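Local coordinates for necrotic enteritis toxin B (PDB 4I0N), which is a pore-forming toxin of the leukocidin/hemolysin family, with an alpha-hemolysin fold, and probably assembles into oligomeric pores in target-cell membranes, at residues Pro82-Ile87 with Asp169-Glu174; Ser103-Thr108 with Pro222-Ala227; Lys112-Ser117 with Tyr149-Phe154. One frame throughout, in Å; residues are numbered along the deposited sequence.

Contact 1: Pro82-Ile87 with Asp169-Glu174; sequences PETYRI and DIKFVE
Arg86 grips Asp169 side-on across two adjacent antiparallel strands, in a large sheet of this alpha-hemolysin fold. NE meets OD1 at 2.7 Å and NH2 meets OD2 at 3.1 Å. Each carboxylate oxygen offers its syn lone pair. The guanidinium and carboxylate planes are only 12° apart, so the two groups form a nearly flat fork. A bend at chi3 (-69°) swings Arg86 NE to the aspartate. Arg159 lies close by, with a long, weak ion pair to Asp169 OD2.

Thr84 and Lys171 share this face of the sheet. The ammonium reaches Glu83, with NZ 2.7 Å from OE2, again on the syn lone pair. Thr84 OG1 donates to the other oxygen, Glu83 OE1, at 2.6 Å from above the carboxylate plane. Both oxygens of Glu83 are thus held.

On the other face, Ile170 meets Tyr85 and Ile87. Its CD1 touches Ile87 CD1 at 3.8 Å. Phe220 packs on Tyr85, Ile87 and Ile170, while Tyr85 OH bonds to Leu215 O.

The backbones set this register. Tyr85 and Ile170 form a hydrogen-bonded pair, and Phe172 N bonds to Glu83 O. On its other side, the strand has a classic beta bulge, where Glu83 and Thr84 both face Phe246.

Two waters complete the polar face. One donates to Glu83 OE2 and Phe172 O. The second donates to Thr84 OG1 and accepts from Lys171 NZ, with its oxygen 2.9 Å from that nitrogen.

Contact 2: Ser103-Thr108 with Pro222-Ala227; sequences SIPKNT and PNMALA
Ile104 lays its side chain against the methyl of Ala225, with CG1 3.9 Å from CB. A chi1 of 52°, with CG1 between the backbone N and the carbonyl carbon, puts CG1 beside that methyl. CD1 comes near the same methyl. Beneath this overlap the two residues form an antiparallel hydrogen-bonded pair. Ile104 N donates to Ala225 O at 2.9 Å, and Ala225 N donates to Ile104 O at 3.1 Å.

On the opposite face Ser103 and Leu226 meet through their CB atoms, 3.9 Å apart. Ser103 CA makes a bent CA-H...O contact to Ala225 O.

The strand pairing stops at Pro105, which follows a cis peptide bond. Its CD packs on Met224 CG at 3.7 Å, and Met224 CB comes within 3.5 Å of Ile104 O. Beyond it, Lys106 folds back, and its NZ donates to Ser103 O at 2.8 Å. Gln158 bonds both Ser103 OG, through NE2, and Lys106 NZ, through OE1.

Trp168 touches Ser103 and Met224, while Ile118 and Ile147 lie over the Ile104 and Ala225 side. Strand 99-104 ends its six-stranded sheet within the chain. Strands 113-120 and 144-150, which cover Ile104 and Ala225, are consistent with a folded pre-stem, as in soluble monomers of the leukocidin/hemolysin family.

Contact 3: Lys112-Ser117 with Tyr149-Phe154; sequences KDVSNS and YEQPDF
Val114 and Tyr149 pair through their backbones and also through their side chains. Val114 N donates to Tyr149 O at 2.9 Å, and Tyr149 N returns a bond to Val114 O at 3.1 Å. Two residues further along, Gln151 N donates to Lys112 O at 2.8 Å. Asp113 and Glu150 lie between these bonds as a non-hydrogen-bonded pair.

The apolar contact is a CH-pi arrangement. Val114 CB stands over the centre of the Tyr149 ring, 3.8 Å from the centroid and 13° off its normal. Both methyls spread over the same face, CG2 nearest CE1 at 3.6 Å and CG1 near CE2 and CZ. Tyr149 CG lies between its backbone N and carbonyl carbon (chi1 63°), and the side chain runs alongside Val114. Val114 CG2 also touches Gln151 NE2. At the outer end, Lys112 CD rests on Pro152 CB at 3.9 Å.

The strands belong to a three-stranded antiparallel sheet, 126-127, 113-120 and 144-150. Residues 129-142, in the connection between its strands, are not modelled. This is consistent with the pre-stem of the family, folded against the body before pore formation. A type II turn from Gln151 to Phe154 leads out of it, closed by Phe154 N to Gln151 O.

The polar ends divide into a buried and an exposed set. Tyr149 OH and Gln151 OE1 both bond Thr156 OG1, and Gln151 NE2 reaches the carbonyls of Ile109 and Lys111. At the exposed side, Lys112 NZ makes a salt bridge to Asp113 OD1 at 3.2 Å. Glu150 OE1 stays 4.6 Å from Lys112 NZ, beyond a salt bridge.

Overall arrangement
All three contacts are antiparallel strand pairs, but belong to three different sheets. Contacts 1 and 2 are buried, whereas contact 3 is partly exposed. All three have backbone bonds. Contact 1 adds salt bridges and waters on one face and apolar packing on the other. Contact 2 has no salt bridge across its strands. Contact 3 combines a buried ring contact with charges at the surface. Their inner sides meet. Ile170 of contact 1 touches Met224 of contact 2, and Pro105 of contact 2 touches Tyr149 of contact 3. Contacts 1 and 3 join through a probable hydrogen bond from Val173 N to Asp153 O. Contact 3 is nested in the chain between the segments of both others.

Contact 1: Pro82-Ile87 with Asp169-Glu174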
ATOM      1  N   PRO A  82      10.571   8.785  -1.704  1.00  8.15           N
ATOM      2  CA  PRO A  82       9.134   8.655  -1.453  1.00  8.91           C
ATOM      3  C   PRO A  82       8.791   8.868   0.018  1.00  9.28           C
ATOM      4  O   PRO A  82       9.250   8.114   0.895  1.00  9.78           O
ATOM      5  CB  PRO A  82       8.841   7.215  -1.886  1.00  8.33           C
ATOM      6  CG  PRO A  82      10.091   6.483  -1.557  1.00  7.80           C
ATOM      7  CD  PRO A  82      11.218   7.473  -1.890  1.00  9.66           C
ATOM      8  N   GLU A  83       8.011   9.910   0.287  1.00  9.23           N
ATOM      9  CA  GLU A  83       7.673  10.236   1.662  1.00  8.96           C
ATOM     10  C   GLU A  83       6.391   9.533   2.086  1.00  8.35           C
ATOM     11  O   GLU A  83       6.252   9.176   3.260  1.00  8.98           O
ATOM     12  CB  GLU A  83       7.611  11.758   1.869  1.00  9.28           C
ATOM     13  CG  GLU A  83       7.429  12.191   3.347  1.00  9.16           C
ATOM     14  CD  GLU A  83       5.977  12.181   3.806  1.00 11.01           C
ATOM     15  OE1 GLU A  83       5.062  12.139   2.943  1.00 10.72           O
ATOM     16  OE2 GLU A  83       5.751  12.207   5.041  1.00 13.38           O
ATOM     17  N   THR A  84       5.463   9.334   1.142  1.00  8.27           N
ATOM     18  CA  THR A  84       4.196   8.625   1.416  1.00  8.49           C
ATOM     19  C   THR A  84       3.795   7.750   0.232  1.00  8.05           C
ATOM     20  O   THR A  84       3.757   8.220  -0.921  1.00  8.57           O
ATOM     21  CB  THR A  84       2.994   9.596   1.771  1.00  9.75           C
ATOM     22  OG1 THR A  84       3.267  10.289   3.005  1.00 13.27           O
ATOM     23  CG2 THR A  84       1.679   8.792   1.940  1.00  8.78           C
ATOM     24  N   TYR A  85       3.490   6.480   0.513  1.00  7.61           N
ATOM     25  CA  TYR A  85       2.748   5.669  -0.447  1.00  7.64           C
ATOM     26  C   TYR A  85       1.266   5.619  -0.024  1.00  8.28           C
ATOM     27  O   TYR A  85       0.964   5.271   1.103  1.00  9.51           O
ATOM     28  CB  TYR A  85       3.287   4.253  -0.469  1.00  7.21           C
ATOM     29  CG  TYR A  85       4.714   4.104  -0.905  1.00  7.97           C
ATOM     30  CD1 TYR A  85       5.023   3.803  -2.245  1.00  7.77           C
ATOM     31  CD2 TYR A  85       5.761   4.185   0.024  1.00  5.95           C
ATOM     32  CE1 TYR A  85       6.351   3.609  -2.660  1.00  7.89           C
ATOM     33  CE2 TYR A  85       7.110   4.007  -0.385  1.00  6.51           C
ATOM     34  CZ  TYR A  85       7.382   3.716  -1.727  1.00  8.53           C
ATOM     35  OH  TYR A  85       8.691   3.516  -2.128  1.00  8.27           O
ATOM     36  N   ARG A  86       0.357   5.936  -0.942  1.00  8.60           N
ATOM     37  CA  ARG A  86      -1.078   5.849  -0.681  1.00  8.46           C
ATOM     38  C   ARG A  86      -1.708   4.763  -1.540  1.00  9.00           C
ATOM     39  O   ARG A  86      -1.473   4.696  -2.769  1.00  8.64           O
ATOM     40  CB  ARG A  86      -1.772   7.167  -0.973  1.00  8.72           C
ATOM     41  CG  ARG A  86      -3.292   7.089  -0.674  1.00  8.82           C
ATOM     42  CD  ARG A  86      -3.922   8.477  -0.730  1.00  9.97           C
ATOM     43  NE  ARG A  86      -3.459   9.288   0.387  1.00 11.73           N
ATOM     44  CZ  ARG A  86      -3.748  10.576   0.567  1.00 15.27           C
ATOM     45  NH1 ARG A  86      -4.511  11.227  -0.300  1.00 16.28           N
ATOM     46  NH2 ARG A  86      -3.267  11.219   1.628  1.00 13.75           N
ATOM     47  N   ILE A  87      -2.505   3.917  -0.894  1.00  8.54           N
ATOM     48  CA  ILE A  87      -3.176   2.818  -1.597  1.00  9.70           C
ATOM     49  C   ILE A  87      -4.664   3.011  -1.350  1.00  9.69           C
ATOM     50  O   ILE A  87      -5.102   3.043  -0.208  1.00  9.42           O
ATOM     51  CB  ILE A  87      -2.692   1.426  -1.088  1.00 10.26           C
ATOM     52  CG1 ILE A  87      -1.248   1.145  -1.546  1.00 12.35           C
ATOM     53  CG2 ILE A  87      -3.620   0.277  -1.588  1.00 12.36           C
ATOM     54  CD1 ILE A  87      -0.181   1.634  -0.611  1.00 18.99           C
ATOM     55  N   ASP A 169      -2.344   5.184   4.102  1.00 10.13           N
ATOM     56  CA  ASP A 169      -1.089   5.887   3.869  1.00 10.10           C
ATOM     57  C   ASP A 169       0.020   5.141   4.570  1.00  9.79           C
ATOM     58  O   ASP A 169      -0.089   4.829   5.760  1.00  9.38           O
ATOM     59  CB  ASP A 169      -1.159   7.315   4.411  1.00 10.76           C
ATOM     60  CG  ASP A 169      -1.831   8.259   3.459  1.00 14.08           C
ATOM     61  OD1 ASP A 169      -2.136   7.854   2.316  1.00 15.30           O
ATOM     62  OD2 ASP A 169      -2.052   9.418   3.848  1.00 16.38           O
ATOM     63  N   ILE A 170       1.067   4.836   3.817  1.00  9.29           N
ATOM     64  CA  ILE A 170       2.275   4.274   4.398  1.00  9.80           C
ATOM     65  C   ILE A 170       3.266   5.431   4.357  1.00  9.50           C
ATOM     66  O   ILE A 170       3.787   5.803   3.287  1.00  9.63           O
ATOM     67  CB  ILE A 170       2.746   2.993   3.669  1.00 10.46           C
ATOM     68  CG1 ILE A 170       1.766   1.839   3.944  1.00 12.01           C
ATOM     69  CG2 ILE A 170       4.183   2.601   4.104  1.00 10.98           C
ATOM     70  CD1 ILE A 170       0.495   1.897   3.127  1.00 13.78           C
ATOM     71  N   LYS A 171       3.481   6.022   5.530  1.00  8.43           N
ATOM     72  CA  LYS A 171       4.093   7.340   5.617  1.00  8.81           C
ATOM     73  C   LYS A 171       5.404   7.270   6.387  1.00  8.21           C
ATOM     74  O   LYS A 171       5.512   6.600   7.400  1.00  8.29           O
ATOM     75  CB  LYS A 171       3.138   8.331   6.316  1.00  9.24           C
ATOM     76  CG  LYS A 171       3.643   9.767   6.358  1.00 10.54           C
ATOM     77  CD  LYS A 171       2.545  10.682   6.997  1.00 14.71           C
ATOM     78  CE  LYS A 171       3.017  12.142   7.160  1.00 14.95           C
ATOM     79  NZ  LYS A 171       3.261  12.854   5.847  1.00 16.21           N
ATOM     80  N   PHE A 172       6.388   8.009   5.909  1.00  8.18           N
ATOM     81  CA  PHE A 172       7.701   7.994   6.510  1.00  8.35           C
ATOM     82  C   PHE A 172       7.615   8.532   7.937  1.00  8.55           C
ATOM     83  O   PHE A 172       6.881   9.509   8.214  1.00  9.62           O
ATOM     84  CB  PHE A 172       8.638   8.870   5.674  1.00  8.41           C
ATOM     85  CG  PHE A 172      10.033   8.939   6.227  1.00  9.58           C
ATOM     86  CD1 PHE A 172      10.899   7.862   6.089  1.00 10.43           C
ATOM     87  CD2 PHE A 172      10.472  10.099   6.885  1.00 11.22           C
ATOM     88  CE1 PHE A 172      12.204   7.925   6.612  1.00 12.99           C
ATOM     89  CE2 PHE A 172      11.757  10.171   7.409  1.00 10.09           C
ATOM     90  CZ  PHE A 172      12.628   9.076   7.263  1.00 11.86           C
ATOM     91  N   VAL A 173       8.360   7.901   8.835  1.00  7.83           N
ATOM     92  CA  VAL A 173       8.407   8.321  10.227  1.00  9.30           C
ATOM     93  C   VAL A 173       9.743   9.008  10.513  1.00  9.20           C
ATOM     94  O   VAL A 173       9.777  10.211  10.751  1.00  9.84           O
ATOM     95  CB  VAL A 173       8.214   7.119  11.208  1.00  9.01           C
ATOM     96  CG1 VAL A 173       8.387   7.578  12.652  1.00 10.47           C
ATOM     97  CG2 VAL A 173       6.812   6.491  11.022  1.00  9.50           C
ATOM     98  N   GLU A 174      10.838   8.240  10.506  1.00 10.42           N
ATOM     99  CA  GLU A 174      12.177   8.767  10.832  1.00 11.79           C
ATOM    100  C   GLU A 174      13.234   7.764  10.394  1.00 12.68           C
ATOM    101  O   GLU A 174      12.956   6.559  10.283  1.00 12.88           O
ATOM    102  CB  GLU A 174      12.329   9.028  12.359  1.00 12.56           C
ATOM    103  CG  GLU A 174      12.243   7.753  13.208  1.00 16.62           C
ATOM    104  CD  GLU A 174      12.478   7.970  14.696  1.00 23.13           C
ATOM    105  OE1 GLU A 174      12.670   9.126  15.125  1.00 22.09           O
ATOM    106  OE2 GLU A 174      12.473   6.959  15.438  1.00 26.87           O
TER
HETATM  107  O   HOH W   1       7.033  12.014   7.404  1.00  7.67           O
HETATM  108  O   HOH W   2       1.259  11.979   3.983  1.00 23.12           O

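Contact 2: Ser103-Thr108 with Pro222-Ala227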
ATOM      1  N   SER A 103     -11.883  -4.568   6.346  1.00 10.55           N
ATOM      2  CA  SER A 103     -10.619  -4.512   5.611  1.00 10.56           C
ATOM      3  C   SER A 103      -9.474  -4.495   6.619  1.00 10.46           C
ATOM      4  O   SER A 103      -9.649  -4.054   7.770  1.00 11.33           O
ATOM      5  CB  SER A 103     -10.589  -3.278   4.706  1.00 10.45           C
ATOM      6  OG  SER A 103     -10.591  -2.075   5.462  1.00 12.45           O
ATOM      7  N   ILE A 104      -8.318  -4.986   6.196  1.00 10.80           N
ATOM      8  CA  ILE A 104      -7.116  -4.994   7.029  1.00 10.62           C
ATOM      9  C   ILE A 104      -5.941  -4.482   6.171  1.00 10.29           C
ATOM     10  O   ILE A 104      -5.938  -4.645   4.940  1.00  9.82           O
ATOM     11  CB  ILE A 104      -6.795  -6.415   7.608  1.00 10.10           C
ATOM     12  CG1 ILE A 104      -6.761  -7.470   6.489  1.00 11.35           C
ATOM     13  CG2 ILE A 104      -7.779  -6.812   8.731  1.00 12.05           C
ATOM     14  CD1 ILE A 104      -6.098  -8.792   6.867  1.00 11.78           C
ATOM     15  N   PRO A 105      -4.931  -3.867   6.800  1.00 10.77           N
ATOM     16  CA  PRO A 105      -4.780  -3.626   8.235  1.00 11.52           C
ATOM     17  C   PRO A 105      -5.604  -2.460   8.699  1.00 12.18           C
ATOM     18  O   PRO A 105      -6.087  -1.682   7.882  1.00 11.40           O
ATOM     19  CB  PRO A 105      -3.276  -3.331   8.387  1.00 11.24           C
ATOM     20  CG  PRO A 105      -2.869  -2.751   7.065  1.00 10.96           C
ATOM     21  CD  PRO A 105      -3.784  -3.357   6.020  1.00  9.65           C
ATOM     22  N   LYS A 106      -5.777  -2.346  10.016  1.00 13.12           N
ATOM     23  CA  LYS A 106      -6.656  -1.317  10.551  1.00 14.41           C
ATOM     24  C   LYS A 106      -5.904  -0.322  11.417  1.00 14.00           C
ATOM     25  O   LYS A 106      -4.768  -0.575  11.831  1.00 13.18           O
ATOM     26  CB  LYS A 106      -7.832  -1.931  11.329  1.00 14.78           C
ATOM     27  CG  LYS A 106      -8.648  -2.960  10.515  1.00 16.96           C
ATOM     28  CD  LYS A 106     -10.136  -3.065  10.948  1.00 18.21           C
ATOM     29  CE  LYS A 106     -11.011  -1.959  10.351  1.00 20.06           C
ATOM     30  NZ  LYS A 106     -10.856  -1.821   8.852  1.00 15.95           N
ATOM     31  N   ASN A 107      -6.560   0.814  11.677  1.00 13.97           N
ATOM     32  CA  ASN A 107      -6.011   1.857  12.526  1.00 14.53           C
ATOM     33  C   ASN A 107      -4.604   2.269  12.080  1.00 13.61           C
ATOM     34  O   ASN A 107      -4.374   2.459  10.870  1.00 12.44           O
ATOM     35  CB  ASN A 107      -6.097   1.403  13.998  1.00 15.76           C
ATOM     36  CG  ASN A 107      -7.522   1.077  14.404  1.00 18.66           C
ATOM     37  OD1 ASN A 107      -7.844  -0.064  14.755  1.00 20.69           O
ATOM     38  ND2 ASN A 107      -8.395   2.076  14.331  1.00 21.07           N
ATOM     39  N   THR A 108      -3.673   2.417  13.024  1.00 12.59           N
ATOM     40  CA  THR A 108      -2.297   2.792  12.694  1.00 12.29           C
ATOM     41  C   THR A 108      -1.318   1.763  13.238  1.00 13.21           C
ATOM     42  O   THR A 108      -1.411   1.380  14.414  1.00 14.11           O
ATOM     43  CB  THR A 108      -1.965   4.169  13.251  1.00 13.09           C
ATOM     44  OG1 THR A 108      -2.888   5.104  12.690  1.00 11.94           O
ATOM     45  CG2 THR A 108      -0.525   4.600  12.933  1.00 12.36           C
ATOM     46  N   PRO A 222       2.832  -3.474  -1.091  1.00 10.33           N
ATOM     47  CA  PRO A 222       1.617  -3.489  -0.291  1.00  9.74           C
ATOM     48  C   PRO A 222       0.931  -4.863  -0.274  1.00  9.56           C
ATOM     49  O   PRO A 222       1.016  -5.625  -1.246  1.00  9.87           O
ATOM     50  CB  PRO A 222       0.734  -2.444  -0.973  1.00  9.66           C
ATOM     51  CG  PRO A 222       1.199  -2.447  -2.424  1.00 11.47           C
ATOM     52  CD  PRO A 222       2.705  -2.616  -2.290  1.00  9.63           C
ATOM     53  N   ASN A 223       0.270  -5.164   0.840  1.00  8.94           N
ATOM     54  CA  ASN A 223      -0.557  -6.371   0.954  1.00  9.59           C
ATOM     55  C   ASN A 223      -1.683  -5.970   1.892  1.00  9.65           C
ATOM     56  O   ASN A 223      -1.455  -5.742   3.082  1.00 10.14           O
ATOM     57  CB  ASN A 223       0.251  -7.563   1.511  1.00  9.36           C
ATOM     58  CG  ASN A 223      -0.493  -8.922   1.418  1.00 10.34           C
ATOM     59  OD1 ASN A 223      -0.064  -9.893   2.053  1.00 11.03           O
ATOM     60  ND2 ASN A 223      -1.579  -9.002   0.632  1.00 10.82           N
ATOM     61  N   MET A 224      -2.878  -5.824   1.331  1.00  9.26           N
ATOM     62  CA  MET A 224      -4.056  -5.458   2.088  1.00  9.28           C
ATOM     63  C   MET A 224      -5.146  -6.438   1.716  1.00  9.88           C
ATOM     64  O   MET A 224      -5.059  -7.107   0.692  1.00 10.33           O
ATOM     65  CB  MET A 224      -4.528  -4.026   1.788  1.00 10.38           C
ATOM     66  CG  MET A 224      -3.643  -2.933   2.328  1.00 10.88           C
ATOM     67  SD  MET A 224      -2.215  -2.597   1.253  1.00 13.99           S
ATOM     68  CE  MET A 224      -1.390  -1.330   2.236  1.00 13.62           C
ATOM     69  N   ALA A 225      -6.180  -6.522   2.531  1.00 10.04           N
ATOM     70  CA  ALA A 225      -7.263  -7.449   2.220  1.00 10.16           C
ATOM     71  C   ALA A 225      -8.601  -6.885   2.650  1.00 11.79           C
ATOM     72  O   ALA A 225      -8.675  -6.050   3.560  1.00 11.72           O
ATOM     73  CB  ALA A 225      -7.011  -8.816   2.869  1.00 10.64           C
ATOM     74  N   LEU A 226      -9.666  -7.347   2.001  1.00 11.08           N
ATOM     75  CA  LEU A 226     -10.977  -6.906   2.411  1.00 12.73           C
ATOM     76  C   LEU A 226     -12.033  -7.966   2.192  1.00 12.90           C
ATOM     77  O   LEU A 226     -11.761  -9.003   1.564  1.00 13.50           O
ATOM     78  CB  LEU A 226     -11.334  -5.597   1.703  1.00 13.31           C
ATOM     79  CG  LEU A 226     -11.386  -5.562   0.190  1.00 14.76           C
ATOM     80  CD1 LEU A 226     -12.585  -6.361  -0.327  1.00 18.91           C
ATOM     81  CD2 LEU A 226     -11.501  -4.092  -0.236  1.00 15.57           C
ATOM     82  N   ALA A 227     -13.227  -7.722   2.740  1.00 12.82           N
ATOM     83  CA  ALA A 227     -14.364  -8.585   2.489  1.00 13.08           C
ATOM     84  C   ALA A 227     -15.414  -7.726   1.799  1.00 13.62           C
ATOM     85  O   ALA A 227     -15.748  -6.636   2.302  1.00 13.13           O
ATOM     86  CB  ALA A 227     -14.934  -9.152   3.809  1.00 13.47           C
TER

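Contact 3: Lys112-Ser117 with Tyr149-Phe154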
ATOM      1  N   LYS A 112       7.491  -2.639  12.265  1.00 14.53           N
ATOM      2  CA  LYS A 112       8.069  -2.854  10.938  1.00 14.61           C
ATOM      3  C   LYS A 112       7.296  -3.923  10.156  1.00 14.24           C
ATOM      4  O   LYS A 112       7.071  -3.783   8.946  1.00 13.96           O
ATOM      5  CB  LYS A 112       9.553  -3.243  11.041  1.00 15.59           C
ATOM      6  CG  LYS A 112      10.173  -3.617   9.679  1.00 17.76           C
ATOM      7  CD  LYS A 112      11.675  -3.869   9.780  1.00 20.53           C
ATOM      8  CE  LYS A 112      12.012  -4.983  10.735  1.00 22.69           C
ATOM      9  NZ  LYS A 112      11.699  -6.309  10.173  1.00 27.54           N
ATOM     10  N   ASP A 113       6.935  -5.015  10.831  1.00 13.63           N
ATOM     11  CA  ASP A 113       6.253  -6.116  10.150  1.00 13.70           C
ATOM     12  C   ASP A 113       4.763  -6.038  10.425  1.00 13.59           C
ATOM     13  O   ASP A 113       4.327  -6.124  11.581  1.00 14.22           O
ATOM     14  CB  ASP A 113       6.796  -7.483  10.580  1.00 13.75           C
ATOM     15  CG  ASP A 113       8.259  -7.662  10.251  1.00 15.69           C
ATOM     16  OD1 ASP A 113       8.709  -7.113   9.221  1.00 17.34           O
ATOM     17  OD2 ASP A 113       8.950  -8.361  11.022  1.00 18.39           O
ATOM     18  N   VAL A 114       3.992  -5.844   9.361  1.00 11.67           N
ATOM     19  CA  VAL A 114       2.537  -5.781   9.460  1.00 11.93           C
ATOM     20  C   VAL A 114       1.991  -7.152   9.095  1.00 12.87           C
ATOM     21  O   VAL A 114       2.373  -7.739   8.072  1.00 12.90           O
ATOM     22  CB  VAL A 114       1.963  -4.723   8.501  1.00 10.91           C
ATOM     23  CG1 VAL A 114       0.401  -4.735   8.506  1.00 11.42           C
ATOM     24  CG2 VAL A 114       2.531  -3.348   8.877  1.00 11.94           C
ATOM     25  N   SER A 115       1.117  -7.681   9.947  1.00 13.61           N
ATOM     26  CA  SER A 115       0.548  -8.999   9.698  1.00 16.23           C
ATOM     27  C   SER A 115      -0.802  -9.057  10.371  1.00 16.42           C
ATOM     28  O   SER A 115      -0.891  -8.778  11.561  1.00 17.68           O
ATOM     29  CB  SER A 115       1.457 -10.086  10.302  1.00 17.20           C
ATOM     30  OG  SER A 115       0.958 -11.385  10.018  1.00 23.61           O
ATOM     31  N   ASN A 116      -1.843  -9.396   9.612  1.00 16.28           N
ATOM     32  CA  ASN A 116      -3.150  -9.700  10.223  0.50 16.03           C
ATOM     33  C   ASN A 116      -3.974 -10.541   9.286  1.00 16.03           C
ATOM     34  O   ASN A 116      -3.547 -10.865   8.173  1.00 14.87           O
ATOM     35  CB  ASN A 116      -3.927  -8.444  10.649  0.50 16.14           C
ATOM     36  CG  ASN A 116      -4.996  -8.728  11.736  0.50 16.43           C
ATOM     37  OD1 ASN A 116      -5.102  -9.839  12.290  0.50 17.11           O
ATOM     38  ND2 ASN A 116      -5.786  -7.712  12.038  0.50 17.30           N
ATOM     39  N   SER A 117      -5.118 -10.988   9.792  1.00 15.77           N
ATOM     40  CA  SER A 117      -5.977 -11.865   9.023  0.50 15.92           C
ATOM     41  C   SER A 117      -7.412 -11.393   9.085  1.00 15.81           C
ATOM     42  O   SER A 117      -7.839 -10.784  10.082  1.00 15.56           O
ATOM     43  CB  SER A 117      -5.890 -13.302   9.529  0.50 16.84           C
ATOM     44  OG  SER A 117      -6.666 -14.147   8.701  0.50 17.96           O
ATOM     45  N   TYR A 149       3.417  -7.554   5.193  1.00 10.84           N
ATOM     46  CA  TYR A 149       4.420  -6.731   4.528  1.00 10.48           C
ATOM     47  C   TYR A 149       5.333  -6.062   5.522  1.00 10.64           C
ATOM     48  O   TYR A 149       5.027  -6.007   6.707  1.00 11.87           O
ATOM     49  CB  TYR A 149       3.784  -5.689   3.578  1.00  9.12           C
ATOM     50  CG  TYR A 149       2.901  -4.650   4.231  1.00  9.07           C
ATOM     51  CD1 TYR A 149       3.455  -3.484   4.824  1.00  8.01           C
ATOM     52  CD2 TYR A 149       1.521  -4.816   4.267  1.00  9.35           C
ATOM     53  CE1 TYR A 149       2.619  -2.496   5.377  1.00 10.71           C
ATOM     54  CE2 TYR A 149       0.673  -3.841   4.838  1.00 12.43           C
ATOM     55  CZ  TYR A 149       1.230  -2.701   5.396  1.00 10.45           C
ATOM     56  OH  TYR A 149       0.393  -1.752   5.943  1.00 13.04           O
ATOM     57  N   GLU A 150       6.478  -5.601   5.041  1.00 10.49           N
ATOM     58  CA  GLU A 150       7.387  -4.843   5.884  1.00 10.88           C
ATOM     59  C   GLU A 150       7.395  -3.345   5.506  1.00 10.25           C
ATOM     60  O   GLU A 150       7.190  -2.965   4.332  1.00  9.64           O
ATOM     61  CB  GLU A 150       8.799  -5.444   5.849  1.00 12.53           C
ATOM     62  CG  GLU A 150       9.507  -5.250   4.533  1.00 15.63           C
ATOM     63  CD  GLU A 150      10.932  -5.761   4.539  1.00 23.01           C
ATOM     64  OE1 GLU A 150      11.505  -5.990   5.638  1.00 22.74           O
ATOM     65  OE2 GLU A 150      11.469  -5.931   3.427  1.00 24.04           O
ATOM     66  N   GLN A 151       7.613  -2.498   6.508  1.00  8.99           N
ATOM     67  CA  GLN A 151       7.624  -1.048   6.284  1.00  9.03           C
ATOM     68  C   GLN A 151       8.715  -0.352   7.124  1.00  9.72           C
ATOM     69  O   GLN A 151       8.430   0.628   7.802  1.00 10.05           O
ATOM     70  CB  GLN A 151       6.234  -0.454   6.576  1.00  8.46           C
ATOM     71  CG  GLN A 151       5.769  -0.755   8.021  1.00 10.70           C
ATOM     72  CD  GLN A 151       4.451  -0.083   8.387  1.00  9.93           C
ATOM     73  OE1 GLN A 151       3.818   0.537   7.554  1.00  9.23           O
ATOM     74  NE2 GLN A 151       4.030  -0.229   9.646  1.00 12.50           N
ATOM     75  N   PRO A 152       9.970  -0.838   7.065  1.00 10.74           N
ATOM     76  CA  PRO A 152      11.018  -0.193   7.901  1.00 11.44           C
ATOM     77  C   PRO A 152      11.065   1.326   7.719  1.00 11.24           C
ATOM     78  O   PRO A 152      11.066   1.812   6.582  1.00 12.03           O
ATOM     79  CB  PRO A 152      12.325  -0.833   7.415  1.00 11.53           C
ATOM     80  CG  PRO A 152      11.974  -1.396   6.038  1.00 11.93           C
ATOM     81  CD  PRO A 152      10.546  -1.863   6.179  1.00 11.37           C
ATOM     82  N   ASP A 153      11.065   2.036   8.851  1.00 11.41           N
ATOM     83  CA  ASP A 153      11.095   3.519   8.925  1.00 10.74           C
ATOM     84  C   ASP A 153       9.799   4.235   8.565  1.00 10.14           C
ATOM     85  O   ASP A 153       9.785   5.475   8.564  1.00 10.35           O
ATOM     86  CB  ASP A 153      12.231   4.122   8.071  1.00 11.14           C
ATOM     87  CG  ASP A 153      13.619   3.694   8.534  1.00 14.19           C
ATOM     88  OD1 ASP A 153      13.779   3.136   9.648  1.00 13.89           O
ATOM     89  OD2 ASP A 153      14.560   3.941   7.765  1.00 18.03           O
ATOM     90  N   PHE A 154       8.734   3.471   8.271  1.00  8.48           N
ATOM     91  CA  PHE A 154       7.437   4.010   7.885  1.00  8.92           C
ATOM     92  C   PHE A 154       6.372   3.498   8.843  1.00  9.49           C
ATOM     93  O   PHE A 154       6.650   2.587   9.656  1.00 11.22           O
ATOM     94  CB  PHE A 154       7.063   3.592   6.444  1.00  7.16           C
ATOM     95  CG  PHE A 154       7.792   4.341   5.366  1.00  7.04           C
ATOM     96  CD1 PHE A 154       7.080   5.154   4.475  1.00  7.12           C
ATOM     97  CD2 PHE A 154       9.174   4.169   5.183  1.00  6.72           C
ATOM     98  CE1 PHE A 154       7.760   5.837   3.415  1.00  7.37           C
ATOM     99  CE2 PHE A 154       9.869   4.826   4.150  1.00  7.50           C
ATOM    100  CZ  PHE A 154       9.155   5.670   3.259  1.00  7.39           C
TER